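Local coordinates for piwi domain-containing protein (Vanderwaltozyma polyspora, PDB 5THE) that probably binds RNA as a budding-yeast Argonaute, this chain being its C-terminal lobe with the Piwi domain, at residues A[6-11]-A[428-433]; A[14-19]-A[401-406]; A[310-315]-A[355-360]; A[262-267]-A[332-337]; A[319-324]-A[367-372]. One frame throughout, in Å; residues are numbered along the deposited sequence.

Contact 1 of 5, residues A[6-11]-A[428-433]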
# COMPACT_ATOMS: atom_id res chain seq x y z
N GLU A 6 -20.26 14.91 5.70
CA GLU A 6 -20.56 15.60 4.45
C GLU A 6 -21.82 15.05 3.80
O GLU A 6 -22.06 13.84 3.78
CB GLU A 6 -19.37 15.42 3.49
CG GLU A 6 -19.26 16.43 2.36
CD GLU A 6 -18.85 17.82 2.86
OE1 GLU A 6 -18.20 17.92 3.94
OE2 GLU A 6 -19.19 18.80 2.18
N ASN A 7 -22.64 15.95 3.26
CA ASN A 7 -23.73 15.53 2.39
C ASN A 7 -23.26 15.58 0.94
O ASN A 7 -22.26 16.23 0.62
CB ASN A 7 -24.96 16.41 2.58
CG ASN A 7 -25.57 16.25 3.96
OD1 ASN A 7 -25.91 15.14 4.37
ND2 ASN A 7 -25.71 17.34 4.68
N ARG A 8 -24.00 14.88 0.07
CA ARG A 8 -23.64 14.81 -1.34
C ARG A 8 -23.62 16.19 -1.98
O ARG A 8 -24.55 16.98 -1.79
CB ARG A 8 -24.63 13.91 -2.08
CG ARG A 8 -24.48 13.93 -3.58
CD ARG A 8 -25.41 12.89 -4.28
NE ARG A 8 -25.16 11.51 -3.83
CZ ARG A 8 -24.11 10.79 -4.20
NH1 ARG A 8 -23.22 11.32 -5.04
NH2 ARG A 8 -23.95 9.54 -3.76
N HIS A 9 -22.57 16.49 -2.74
CA HIS A 9 -22.51 17.76 -3.46
C HIS A 9 -23.23 17.68 -4.81
O HIS A 9 -24.04 18.55 -5.15
CB HIS A 9 -21.06 18.19 -3.72
CG HIS A 9 -20.19 18.23 -2.50
ND1 HIS A 9 -18.83 18.41 -2.57
CD2 HIS A 9 -20.49 18.12 -1.19
CE1 HIS A 9 -18.32 18.41 -1.35
NE2 HIS A 9 -19.31 18.24 -0.49
N ASP A 10 -22.95 16.63 -5.56
CA ASP A 10 -23.33 16.50 -6.95
C ASP A 10 -23.17 15.03 -7.31
O ASP A 10 -22.95 14.18 -6.44
CB ASP A 10 -22.46 17.42 -7.82
CG ASP A 10 -20.97 17.02 -7.79
OD1 ASP A 10 -20.57 16.17 -6.97
OD2 ASP A 10 -20.20 17.59 -8.59
N TYR A 11 -23.28 14.73 -8.60
CA TYR A 11 -23.02 13.42 -9.16
C TYR A 11 -21.92 13.56 -10.21
O TYR A 11 -21.72 14.64 -10.77
CB TYR A 11 -24.28 12.81 -9.79
CG TYR A 11 -25.36 12.49 -8.77
CD1 TYR A 11 -25.35 11.28 -8.10
CD2 TYR A 11 -26.35 13.41 -8.47
CE1 TYR A 11 -26.33 10.98 -7.17
CE2 TYR A 11 -27.33 13.11 -7.55
CZ TYR A 11 -27.31 11.90 -6.91
OH TYR A 11 -28.28 11.62 -5.98
N GLY A 428 -28.55 5.33 -8.16
CA GLY A 428 -29.41 4.16 -8.07
C GLY A 428 -29.17 3.31 -6.83
O GLY A 428 -30.08 3.15 -6.01
N ILE A 429 -27.97 2.76 -6.67
CA ILE A 429 -27.69 1.93 -5.51
C ILE A 429 -26.94 2.68 -4.43
O ILE A 429 -26.64 2.10 -3.38
CB ILE A 429 -26.92 0.66 -5.90
CG1 ILE A 429 -25.61 1.04 -6.60
CG2 ILE A 429 -27.79 -0.24 -6.79
CD1 ILE A 429 -24.65 -0.14 -6.75
N THR A 430 -26.66 3.96 -4.64
CA THR A 430 -25.92 4.78 -3.68
C THR A 430 -26.86 5.70 -2.92
O THR A 430 -28.04 5.83 -3.23
CB THR A 430 -24.89 5.63 -4.41
OG1 THR A 430 -25.58 6.39 -5.41
CG2 THR A 430 -23.79 4.77 -5.05
N SER A 431 -26.29 6.39 -1.95
CA SER A 431 -27.07 7.32 -1.15
C SER A 431 -27.36 8.59 -1.94
O SER A 431 -26.49 9.13 -2.64
CB SER A 431 -26.34 7.66 0.14
OG SER A 431 -27.06 8.63 0.85
N VAL A 432 -28.60 9.08 -1.84
CA VAL A 432 -28.88 10.41 -2.37
C VAL A 432 -28.29 11.47 -1.46
O VAL A 432 -27.54 12.34 -1.90
CB VAL A 432 -30.39 10.60 -2.58
CG1 VAL A 432 -30.67 12.04 -3.01
CG2 VAL A 432 -30.93 9.64 -3.63
N ALA A 433 -28.59 11.39 -0.15
CA ALA A 433 -28.17 12.43 0.79
C ALA A 433 -26.66 12.39 1.05
O ALA A 433 -26.03 13.43 1.21
CB ALA A 433 -28.93 12.31 2.11
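Arg8 lays its side chain against the backbone of Ser431 and Val432, with CD only 3.2 Å from Val432 O. CG leaves anti to the backbone N (chi1 171°), and the bend further out at chi3 swings NE in beside the carbonyls. There the guanidinium takes hold side-on: NE, at 3.0 Å, and NH2, at 2.8 Å, both bond Ser431 O. That oxygen sits at the guanidinium edge, and both nitrogens lie in its carbonyl plane. NE also makes a weak bond to Val432 O. Closer to the main chain, Arg8 N donates to Ala433 O over 2.7 Å, almost straight at 168°. The remaining nitrogen, NH1, turns back within the plane of the group to Asp10 O, 3.2 Å away; together with the side-on grip on Ser431 O, this bond would hold the rotation of the guanidinium. Tyr11 puts CE1 over one face of the guanidinium, 3.4 Å above the plane and toward the rim, while its OH reaches across to Val432 CG1 at 3.8 Å. Outside the two segments, Asp436 forms a salt bridge with Arg8 NH2 and also accepts from Ser431 N, which would help to balance the charge; Ser431 OG bonds His434 N. This is a surface contact between two loops, held mainly by an arginine bonded to the carbonyls of Ser431 and, weakly, Val432, and by its own N to Ala433. It joins the N-terminal end of the chain to the Piwi-domain loop between strands 423-425 and 435-440.

Contact 2 of 5, residues A[14-19]-A[401-406]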
# COMPACT_ATOMS: atom_id res chain seq x y z
N LYS A 14 -18.33 12.25 -15.95
CA LYS A 14 -17.35 11.87 -16.95
C LYS A 14 -17.42 10.37 -17.26
O LYS A 14 -17.94 9.57 -16.49
CB LYS A 14 -15.95 12.24 -16.48
CG LYS A 14 -15.77 13.75 -16.38
CD LYS A 14 -14.37 14.10 -15.94
CE LYS A 14 -14.18 15.61 -15.93
NZ LYS A 14 -12.81 15.98 -15.46
N GLY A 15 -16.87 10.01 -18.42
CA GLY A 15 -16.65 8.62 -18.77
C GLY A 15 -17.69 8.08 -19.74
O GLY A 15 -18.68 8.73 -20.09
N THR A 16 -17.43 6.85 -20.17
CA THR A 16 -18.34 6.14 -21.06
C THR A 16 -19.57 5.68 -20.30
O THR A 16 -19.46 4.94 -19.32
CB THR A 16 -17.62 4.94 -21.67
OG1 THR A 16 -16.57 5.42 -22.51
CG2 THR A 16 -18.60 4.09 -22.48
N LYS A 17 -20.75 6.07 -20.78
CA LYS A 17 -22.00 5.68 -20.14
C LYS A 17 -22.42 4.30 -20.63
O LYS A 17 -22.45 4.04 -21.85
CB LYS A 17 -23.10 6.69 -20.45
CG LYS A 17 -22.75 8.13 -20.17
CD LYS A 17 -24.04 8.94 -20.00
CE LYS A 17 -23.88 10.39 -20.40
NZ LYS A 17 -22.81 11.09 -19.64
N VAL A 18 -22.75 3.41 -19.69
CA VAL A 18 -23.32 2.11 -20.02
C VAL A 18 -24.06 1.60 -18.79
O VAL A 18 -23.60 1.77 -17.66
CB VAL A 18 -22.25 1.11 -20.51
CG1 VAL A 18 -21.30 0.72 -19.39
CG2 VAL A 18 -22.91 -0.12 -21.14
N ASP A 19 -25.21 0.99 -19.01
CA ASP A 19 -25.92 0.32 -17.92
C ASP A 19 -25.22 -0.98 -17.56
O ASP A 19 -24.62 -1.65 -18.40
CB ASP A 19 -27.37 0.02 -18.30
CG ASP A 19 -28.26 1.25 -18.27
OD1 ASP A 19 -27.79 2.34 -17.87
OD2 ASP A 19 -29.44 1.12 -18.64
N GLU A 401 -21.08 -5.77 -24.72
CA GLU A 401 -19.66 -5.87 -25.00
C GLU A 401 -19.06 -4.51 -25.32
O GLU A 401 -17.98 -4.19 -24.81
CB GLU A 401 -19.40 -6.87 -26.13
CG GLU A 401 -19.64 -8.32 -25.71
CD GLU A 401 -19.34 -9.32 -26.82
OE1 GLU A 401 -19.24 -8.90 -27.99
OE2 GLU A 401 -19.22 -10.53 -26.52
N ASN A 402 -19.76 -3.70 -26.11
CA ASN A 402 -19.35 -2.36 -26.50
C ASN A 402 -20.42 -1.36 -26.11
O ASN A 402 -21.60 -1.70 -25.97
CB ASN A 402 -19.11 -2.22 -28.03
CG ASN A 402 -17.97 -3.08 -28.53
OD1 ASN A 402 -16.81 -2.87 -28.18
ND2 ASN A 402 -18.30 -4.08 -29.35
N ALA A 403 -19.99 -0.11 -25.93
CA ALA A 403 -20.88 1.03 -25.86
C ALA A 403 -20.14 2.20 -26.51
O ALA A 403 -18.94 2.12 -26.76
CB ALA A 403 -21.27 1.36 -24.41
N LYS A 404 -20.87 3.28 -26.77
CA LYS A 404 -20.25 4.47 -27.34
C LYS A 404 -19.56 5.27 -26.25
O LYS A 404 -20.18 5.62 -25.24
CB LYS A 404 -21.27 5.35 -28.07
CG LYS A 404 -21.75 4.70 -29.36
CD LYS A 404 -22.57 5.66 -30.22
CE LYS A 404 -22.78 5.07 -31.61
NZ LYS A 404 -21.48 4.71 -32.25
N ASN A 405 -18.27 5.57 -26.47
CA ASN A 405 -17.49 6.38 -25.55
C ASN A 405 -17.67 7.87 -25.86
O ASN A 405 -18.48 8.26 -26.70
CB ASN A 405 -16.02 5.93 -25.57
CG ASN A 405 -15.29 6.29 -26.85
OD1 ASN A 405 -15.83 6.97 -27.74
ND2 ASN A 405 -14.03 5.87 -26.94
N GLU A 406 -16.91 8.71 -25.17
CA GLU A 406 -17.03 10.15 -25.35
C GLU A 406 -16.42 10.64 -26.66
O GLU A 406 -16.57 11.83 -26.97
CB GLU A 406 -16.38 10.87 -24.17
CG GLU A 406 -17.20 10.70 -22.87
CD GLU A 406 -16.33 10.78 -21.62
OE1 GLU A 406 -16.57 11.68 -20.79
OE2 GLU A 406 -15.40 9.95 -21.46
O HOH W 1 -15.33 7.84 -22.94
O HOH W 2 -22.48 5.20 -24.23
O HOH W 3 -20.35 7.61 -23.40
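Thr16 turns both branches of its side chain toward Lys404 and Asn405: OG1 stands anti to its carbonyl carbon (chi1 -66°) and CG2 anti to its backbone N. OG1 thus comes to 3.2 Å from Asn405 CB, and CG2 lies 3.5 Å from Lys404 O. Glu406 has CG anti to the carbonyl carbon (chi1 -70°) and an extended chain beyond, which carries the carboxylate across to Gly15. Gly15 N donates to Glu406 OE1 over 2.9 Å, coming from above the carboxylate plane. A CB at Gly15 would jam against the carbonyl O of Lys14. One water gathers the polar groups here, bonding Thr16 OG1 and Glu406 N and donating to Glu406 OE2 at 2.6 Å. Two more waters both donate to Lys404 O; one also donates to Lys17 O, the other accepts from Lys17 N. They bridge the backbones of Lys17 and Lys404. Farther along, Val18 CG2 packs on Ala403 CB at 3.9 Å. The axes of strands 16-19 and 402-404 come within 6.7 Å and run 130° apart. Each strand pairs elsewhere: Thr16 and Val18 with strand 25-31, Ala403 with Val411. The arrangement sets the outermost strand 402-404 of a small antiparallel sheet against strand 16-22 of the N-terminal hairpin, partly through water.

Contact 3 of 5, residues A[310-315]-A[355-360]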
# COMPACT_ATOMS: atom_id res chain seq x y z
N GLU A 310 -11.37 -1.71 18.96
CA GLU A 310 -11.59 -0.27 18.90
C GLU A 310 -11.41 0.18 17.45
O GLU A 310 -10.29 0.15 16.92
CB GLU A 310 -10.66 0.48 19.84
CG GLU A 310 -10.75 1.98 19.65
CD GLU A 310 -10.30 2.75 20.86
OE1 GLU A 310 -10.13 2.12 21.93
OE2 GLU A 310 -10.12 3.99 20.75
N GLU A 311 -12.50 0.61 16.83
CA GLU A 311 -12.49 0.98 15.42
C GLU A 311 -12.04 2.41 15.16
O GLU A 311 -11.44 2.68 14.11
CB GLU A 311 -13.88 0.78 14.81
CG GLU A 311 -14.46 -0.61 14.99
CD GLU A 311 -15.66 -0.85 14.09
OE1 GLU A 311 -15.45 -1.21 12.91
OE2 GLU A 311 -16.80 -0.65 14.55
N ILE A 312 -12.30 3.34 16.08
CA ILE A 312 -11.96 4.74 15.87
C ILE A 312 -10.52 4.98 16.31
O ILE A 312 -10.13 4.58 17.42
CB ILE A 312 -12.93 5.67 16.62
CG1 ILE A 312 -14.37 5.44 16.15
CG2 ILE A 312 -12.54 7.11 16.44
CD1 ILE A 312 -14.53 5.58 14.65
N ILE A 313 -9.73 5.59 15.44
CA ILE A 313 -8.34 5.92 15.76
C ILE A 313 -8.33 7.23 16.54
O ILE A 313 -8.19 8.31 15.95
CB ILE A 313 -7.46 6.05 14.50
CG1 ILE A 313 -7.74 4.93 13.50
CG2 ILE A 313 -6.02 6.04 14.91
CD1 ILE A 313 -7.11 5.18 12.09
N THR A 314 -8.44 7.13 17.86
CA THR A 314 -8.64 8.30 18.71
C THR A 314 -7.54 9.33 18.54
O THR A 314 -7.80 10.54 18.51
CB THR A 314 -8.73 7.88 20.18
OG1 THR A 314 -9.73 6.88 20.32
CG2 THR A 314 -9.09 9.08 21.04
N ASN A 315 -6.30 8.88 18.47
CA ASN A 315 -5.16 9.79 18.41
C ASN A 315 -4.45 9.68 17.06
O ASN A 315 -3.22 9.72 16.99
CB ASN A 315 -4.21 9.52 19.57
CG ASN A 315 -3.39 10.75 19.96
OD1 ASN A 315 -3.66 11.87 19.50
ND2 ASN A 315 -2.39 10.55 20.81
N VAL A 355 -15.43 11.44 11.52
CA VAL A 355 -15.31 12.88 11.33
C VAL A 355 -15.12 13.58 12.68
O VAL A 355 -14.17 14.35 12.86
CB VAL A 355 -16.52 13.43 10.56
CG1 VAL A 355 -16.34 14.92 10.30
CG2 VAL A 355 -16.66 12.69 9.23
N LYS A 356 -15.98 13.29 13.65
CA LYS A 356 -15.97 14.04 14.90
C LYS A 356 -14.70 13.80 15.70
O LYS A 356 -14.28 14.67 16.47
CB LYS A 356 -17.20 13.70 15.75
CG LYS A 356 -18.46 14.46 15.37
CD LYS A 356 -19.67 13.96 16.14
CE LYS A 356 -20.86 14.92 16.03
NZ LYS A 356 -21.36 15.09 14.64
N ILE A 357 -14.08 12.63 15.54
CA ILE A 357 -12.89 12.27 16.30
C ILE A 357 -11.64 12.34 15.45
O ILE A 357 -10.69 13.05 15.79
CB ILE A 357 -13.04 10.88 16.95
CG1 ILE A 357 -14.30 10.81 17.82
CG2 ILE A 357 -11.76 10.54 17.74
CD1 ILE A 357 -14.31 11.85 18.91
N GLU A 358 -11.60 11.59 14.35
CA GLU A 358 -10.37 11.44 13.59
C GLU A 358 -10.06 12.67 12.76
O GLU A 358 -8.94 13.18 12.79
CB GLU A 358 -10.43 10.18 12.71
CG GLU A 358 -10.52 8.88 13.49
CD GLU A 358 -10.60 7.64 12.60
OE1 GLU A 358 -11.03 6.58 13.10
OE2 GLU A 358 -10.24 7.73 11.40
N VAL A 359 -11.04 13.19 12.00
CA VAL A 359 -10.76 14.40 11.23
C VAL A 359 -10.41 15.56 12.17
O VAL A 359 -9.44 16.29 11.94
CB VAL A 359 -11.93 14.75 10.30
CG1 VAL A 359 -11.67 16.09 9.59
CG2 VAL A 359 -12.16 13.66 9.27
N LYS A 360 -11.18 15.72 13.25
CA LYS A 360 -10.85 16.73 14.26
C LYS A 360 -9.46 16.51 14.84
O LYS A 360 -8.72 17.46 15.07
CB LYS A 360 -11.89 16.71 15.39
CG LYS A 360 -11.57 17.68 16.54
CD LYS A 360 -12.58 17.55 17.69
CE LYS A 360 -12.04 18.20 18.96
NZ LYS A 360 -13.08 18.50 19.97
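Glu358 reaches from helix 351-373 of the Piwi domain, an RNase H-like fold, to the loop that follows strand 300-305. Its CB is 4.4 Å from Ile313 O; CG stands anti to its own carbonyl carbon (chi1 -65°) and comes to 3.4 Å from that same Ile313 oxygen. The chain continues extended, which puts CD 3.6 Å from Ile313 N. At the tip the two oxygens part company. OE1 accepts from Ile313 N at 2.9 Å, a nearly straight bond (166°) whose donor lies 47° above the carboxylate plane, whereas OE2 passes Ile313 CD1 at 4.1 Å. Arg343 forms a salt bridge to OE1 and also bonds Glu311 O, and Tyr341 OH bonds OE2. The buried carboxylate is therefore held at both oxygens, and the arginine is likely to favour its charged form. One residue earlier on the helix, Ile357 sets CG2 against Ile312 CG2 at 3.8 Å, the two side chains crossing at about a right angle; the same methyl also touches Thr314 CA. Ile313 is the centre of an inverse gamma turn, and its side chain passes the carboxylate and also touches strands 264-274 and 300-305. The loop is pinned within itself as well: Thr314 OG1 donates to Glu310 OE2, 2.9 Å away and nearly in line with its C-O bond.

Contact 4 of 5, residues A[262-267]-A[332-337]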
# COMPACT_ATOMS: atom_id res chain seq x y z
N SER A 262 -0.76 27.06 -4.38
CA SER A 262 0.55 26.97 -3.76
C SER A 262 1.54 26.21 -4.62
O SER A 262 2.74 26.24 -4.31
CB SER A 262 0.45 26.29 -2.39
OG SER A 262 -0.12 24.99 -2.54
N ASN A 263 1.08 25.54 -5.67
CA ASN A 263 1.91 24.65 -6.48
C ASN A 263 2.57 23.59 -5.61
O ASN A 263 3.73 23.21 -5.81
CB ASN A 263 2.94 25.43 -7.29
CG ASN A 263 3.51 24.61 -8.42
OD1 ASN A 263 2.79 23.81 -9.03
ND2 ASN A 263 4.80 24.75 -8.68
N LEU A 264 1.85 23.12 -4.61
CA LEU A 264 2.38 22.12 -3.73
C LEU A 264 1.52 20.86 -3.82
O LEU A 264 0.29 20.96 -3.90
CB LEU A 264 2.41 22.61 -2.27
CG LEU A 264 3.50 23.64 -1.95
CD1 LEU A 264 3.24 24.24 -0.58
CD2 LEU A 264 4.87 22.98 -2.00
N PRO A 265 2.13 19.68 -3.83
CA PRO A 265 1.34 18.45 -3.93
C PRO A 265 0.48 18.25 -2.70
O PRO A 265 0.87 18.59 -1.58
CB PRO A 265 2.40 17.35 -4.06
CG PRO A 265 3.59 17.91 -3.38
CD PRO A 265 3.57 19.39 -3.73
N ILE A 266 -0.73 17.72 -2.92
CA ILE A 266 -1.60 17.38 -1.81
C ILE A 266 -0.93 16.29 -0.99
O ILE A 266 -0.28 15.38 -1.53
CB ILE A 266 -2.97 16.94 -2.34
CG1 ILE A 266 -3.64 18.10 -3.07
CG2 ILE A 266 -3.87 16.42 -1.20
CD1 ILE A 266 -4.84 17.66 -3.91
N LEU A 267 -1.05 16.39 0.33
CA LEU A 267 -0.61 15.32 1.21
C LEU A 267 -1.71 14.26 1.23
O LEU A 267 -2.82 14.52 1.70
CB LEU A 267 -0.33 15.86 2.61
CG LEU A 267 -0.13 14.78 3.67
CD1 LEU A 267 1.11 13.97 3.34
CD2 LEU A 267 -0.02 15.38 5.06
N ASN A 332 11.11 21.59 0.02
CA ASN A 332 11.86 22.81 0.33
C ASN A 332 11.29 23.56 1.53
O ASN A 332 11.07 24.77 1.49
CB ASN A 332 11.92 23.74 -0.88
CG ASN A 332 12.58 23.10 -2.07
OD1 ASN A 332 13.67 22.54 -1.96
ND2 ASN A 332 11.92 23.14 -3.21
N GLY A 333 11.03 22.83 2.61
CA GLY A 333 10.60 23.46 3.85
C GLY A 333 9.13 23.82 3.93
O GLY A 333 8.69 24.31 4.98
N LYS A 334 8.35 23.58 2.88
CA LYS A 334 6.92 23.88 2.87
C LYS A 334 6.11 22.72 3.45
O LYS A 334 6.40 21.55 3.20
CB LYS A 334 6.44 24.17 1.45
CG LYS A 334 7.16 25.33 0.75
CD LYS A 334 6.68 26.65 1.29
CE LYS A 334 7.27 27.82 0.52
NZ LYS A 334 6.80 29.10 1.12
N LEU A 335 5.08 23.06 4.23
CA LEU A 335 4.07 22.11 4.64
C LEU A 335 3.00 22.01 3.56
O LEU A 335 2.85 22.93 2.75
CB LEU A 335 3.43 22.54 5.95
CG LEU A 335 4.41 22.71 7.11
CD1 LEU A 335 3.69 23.21 8.35
CD2 LEU A 335 5.16 21.40 7.31
N PRO A 336 2.25 20.91 3.50
CA PRO A 336 1.19 20.81 2.49
C PRO A 336 0.09 21.82 2.76
O PRO A 336 -0.15 22.24 3.90
CB PRO A 336 0.68 19.37 2.63
CG PRO A 336 1.11 18.93 3.99
CD PRO A 336 2.37 19.69 4.32
N THR A 337 -0.56 22.25 1.69
CA THR A 337 -1.67 23.17 1.81
C THR A 337 -3.02 22.49 1.65
O THR A 337 -4.04 23.15 1.85
CB THR A 337 -1.52 24.32 0.79
OG1 THR A 337 -1.51 23.79 -0.54
CG2 THR A 337 -0.22 25.09 1.05
O HOH W 4 -0.70 20.72 -0.77
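Ser262 starts the contact by donating from OG to Thr337 OG1, 2.7 Å away. Its OG sits between the backbone N and the carbonyl carbon (chi1 58°), facing the threonine, and it also takes a weak bond from Leu264 N. Thr337 OG1 has a second partner, Asp259 OD2, which makes a short polar chain from the serine through the threonine to the aspartate. A G1 beta bulge places Asn263 and Leu264 opposite Asp259. Leu264 then sets CD1 against the other segment, 3.6 Å from Leu335 O, 3.8 Å from Lys334 CB and 3.9 Å from Thr337 CG2; the leucine and lysine side chains cross at about a right angle. An alanine in place of Thr337 would probably leave Ser262 OG and Asp259 without their shared hydroxyl and open a gap beside Leu264 CD1. Pro265 has its CB pointing away from the other segment but uses its carbonyl: a water donates to Pro265 O at 2.8 Å and accepts from Thr337 N at 2.9 Å. Tyr327 OH bonds the same carbonyl. Last comes Leu267, lying side by side with Pro336 and pointing the same way, CB to CB 3.7 Å. Its backbone already bonds Lys338 and Met340, next in line after the loop. What results is the start of a parallel strand pair, 264-274 beside 339-344, in the RNase H-like Piwi core, with the loop before the second strand packed against the first.

Contact 5 of 5, residues A[319-324]-A[367-372]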
# COMPACT_ATOMS: atom_id res chain seq x y z
N LEU A 319 0.02 10.67 14.85
CA LEU A 319 0.79 10.12 13.73
C LEU A 319 1.02 11.13 12.60
O LEU A 319 1.73 10.81 11.64
CB LEU A 319 0.08 8.88 13.17
CG LEU A 319 -0.26 7.80 14.19
CD1 LEU A 319 -0.89 6.59 13.52
CD2 LEU A 319 0.99 7.40 14.94
N MET A 320 0.44 12.33 12.69
CA MET A 320 0.62 13.29 11.62
C MET A 320 2.00 13.92 11.62
O MET A 320 2.45 14.38 10.57
CB MET A 320 -0.45 14.39 11.72
CG MET A 320 -1.82 13.94 11.25
SD MET A 320 -1.88 13.63 9.46
CE MET A 320 -1.33 15.19 8.75
N LEU A 321 2.69 13.93 12.77
CA LEU A 321 3.93 14.70 12.88
C LEU A 321 4.95 14.26 11.84
O LEU A 321 5.54 15.09 11.13
CB LEU A 321 4.51 14.57 14.29
CG LEU A 321 5.89 15.20 14.55
CD1 LEU A 321 5.94 16.68 14.15
CD2 LEU A 321 6.31 15.03 16.00
N ASN A 322 5.16 12.95 11.71
CA ASN A 322 6.11 12.44 10.72
C ASN A 322 5.61 12.64 9.30
O ASN A 322 6.42 12.85 8.39
CB ASN A 322 6.40 10.96 10.96
CG ASN A 322 7.26 10.76 12.17
OD1 ASN A 322 7.96 11.67 12.59
ND2 ASN A 322 7.21 9.56 12.76
N ARG A 323 4.29 12.54 9.06
CA ARG A 323 3.79 12.85 7.73
C ARG A 323 4.20 14.26 7.33
O ARG A 323 4.64 14.49 6.19
CB ARG A 323 2.27 12.72 7.67
CG ARG A 323 1.69 11.53 8.45
CD ARG A 323 1.80 10.23 7.68
NE ARG A 323 3.17 9.75 7.50
CZ ARG A 323 3.90 9.23 8.47
NH1 ARG A 323 3.40 9.16 9.70
NH2 ARG A 323 5.13 8.80 8.24
N LEU A 324 4.10 15.21 8.26
CA LEU A 324 4.47 16.59 7.95
C LEU A 324 5.97 16.74 7.79
O LEU A 324 6.44 17.41 6.86
CB LEU A 324 3.95 17.53 9.03
CG LEU A 324 2.44 17.67 9.18
CD1 LEU A 324 2.11 18.60 10.33
CD2 LEU A 324 1.85 18.18 7.90
N ARG A 367 -2.61 21.73 13.70
CA ARG A 367 -2.61 23.08 14.24
C ARG A 367 -1.44 23.27 15.21
O ARG A 367 -0.84 24.36 15.26
CB ARG A 367 -3.94 23.39 14.93
CG ARG A 367 -3.97 24.78 15.57
CD ARG A 367 -5.32 25.08 16.22
NE ARG A 367 -5.30 26.30 17.01
CZ ARG A 367 -5.13 26.34 18.33
NH1 ARG A 367 -4.96 25.21 19.01
NH2 ARG A 367 -5.13 27.50 18.97
N LYS A 368 -1.10 22.22 15.94
CA LYS A 368 0.01 22.25 16.89
C LYS A 368 1.34 21.96 16.20
O LYS A 368 2.32 22.68 16.43
CB LYS A 368 -0.24 21.23 18.00
CG LYS A 368 0.91 21.16 19.01
CD LYS A 368 0.87 19.89 19.85
CE LYS A 368 2.09 19.77 20.76
NZ LYS A 368 2.13 20.82 21.83
N PHE A 369 1.41 20.92 15.36
CA PHE A 369 2.68 20.50 14.78
C PHE A 369 3.22 21.50 13.76
O PHE A 369 4.43 21.75 13.70
CB PHE A 369 2.52 19.12 14.11
CG PHE A 369 2.22 18.00 15.06
CD1 PHE A 369 2.79 17.97 16.32
CD2 PHE A 369 1.37 16.96 14.68
CE1 PHE A 369 2.52 16.92 17.20
CE2 PHE A 369 1.09 15.92 15.55
CZ PHE A 369 1.67 15.90 16.82
N GLY A 370 2.35 22.03 12.90
CA GLY A 370 2.77 22.93 11.83
C GLY A 370 3.66 24.08 12.29
O GLY A 370 4.74 24.32 11.73
N PRO A 371 3.22 24.83 13.31
CA PRO A 371 4.07 25.92 13.81
C PRO A 371 5.41 25.44 14.34
O PRO A 371 6.39 26.19 14.23
CB PRO A 371 3.22 26.54 14.93
CG PRO A 371 1.82 26.23 14.51
CD PRO A 371 1.89 24.84 13.94
N GLN A 372 5.49 24.23 14.89
CA GLN A 372 6.78 23.69 15.31
C GLN A 372 7.72 23.51 14.12
O GLN A 372 8.94 23.57 14.28
CB GLN A 372 6.59 22.36 16.05
CG GLN A 372 5.67 22.43 17.26
CD GLN A 372 5.37 21.05 17.84
OE1 GLN A 372 5.78 20.03 17.28
NE2 GLN A 372 4.66 21.02 18.95
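Packing of helix 320-329 against helix 351-373 in the Piwi domain centres on Phe369, which meets Met320, Leu321 and Leu324. The short helical segments approach to 9.9 Å between axes and cross at -37°, running broadly the same way. Leu321 CB sits over the middle of the Phe369 ring, 3.9 Å from the centroid, in a CH-pi contact only 10° off the ring normal. Its CG stands anti to the backbone N (chi1 174°); beyond it CD1 lies on the same side of the ring, by the rim, 4.0 Å from Phe369 CD1. Met320 approaches differently: its CB lies at the ring edge, 4.3 Å from Phe369 CD2. Nearer the root of the side chain, Leu324 CD1 packs on Phe369 CB at 3.8 Å. An alanine at Phe369 would probably leave Leu321 without the ring face it rests on and open a gap beside Met320, though the touch of Leu324 on CB would remain. Gly370 follows, its N 4.3 Å from Leu324 CD1; a CB there would be crowded by CD of Pro371, the residue at which this helix kinks. Helix 320-329 is backed by strands, with Met320 resting on Leu267 and Leu269 of strand 264-274 and on Leu287 of strand 282-289. Leu324 turns instead to Val366 and Leu373 of the partner helix, and to Pro336 and Tyr379 in the loops.

How the contacts relate
Contacts 1 and 2 close the longest loops, with contact 2 nested inside contact 1 and the other three inside both. They lie about 22 Å apart, centre to centre, and bring the N-terminal part of the chain onto the part of the Piwi region around residues 401-433. Contacts 3, 4 and 5 belong to the Piwi domain itself, and their segments alternate along the chain. Contacts 3 and 5 share helix 351-373, with centres about 17 Å apart. Contacts 4 and 5 are nearest, about 13 Å, and touch: Leu335 CD1 is 3.6 Å from Gly370 CA. Strand, loop and helices therefore form one continuous packed unit there, while contacts 1 and 2 attach the N-terminal segment elsewhere on the Piwi region.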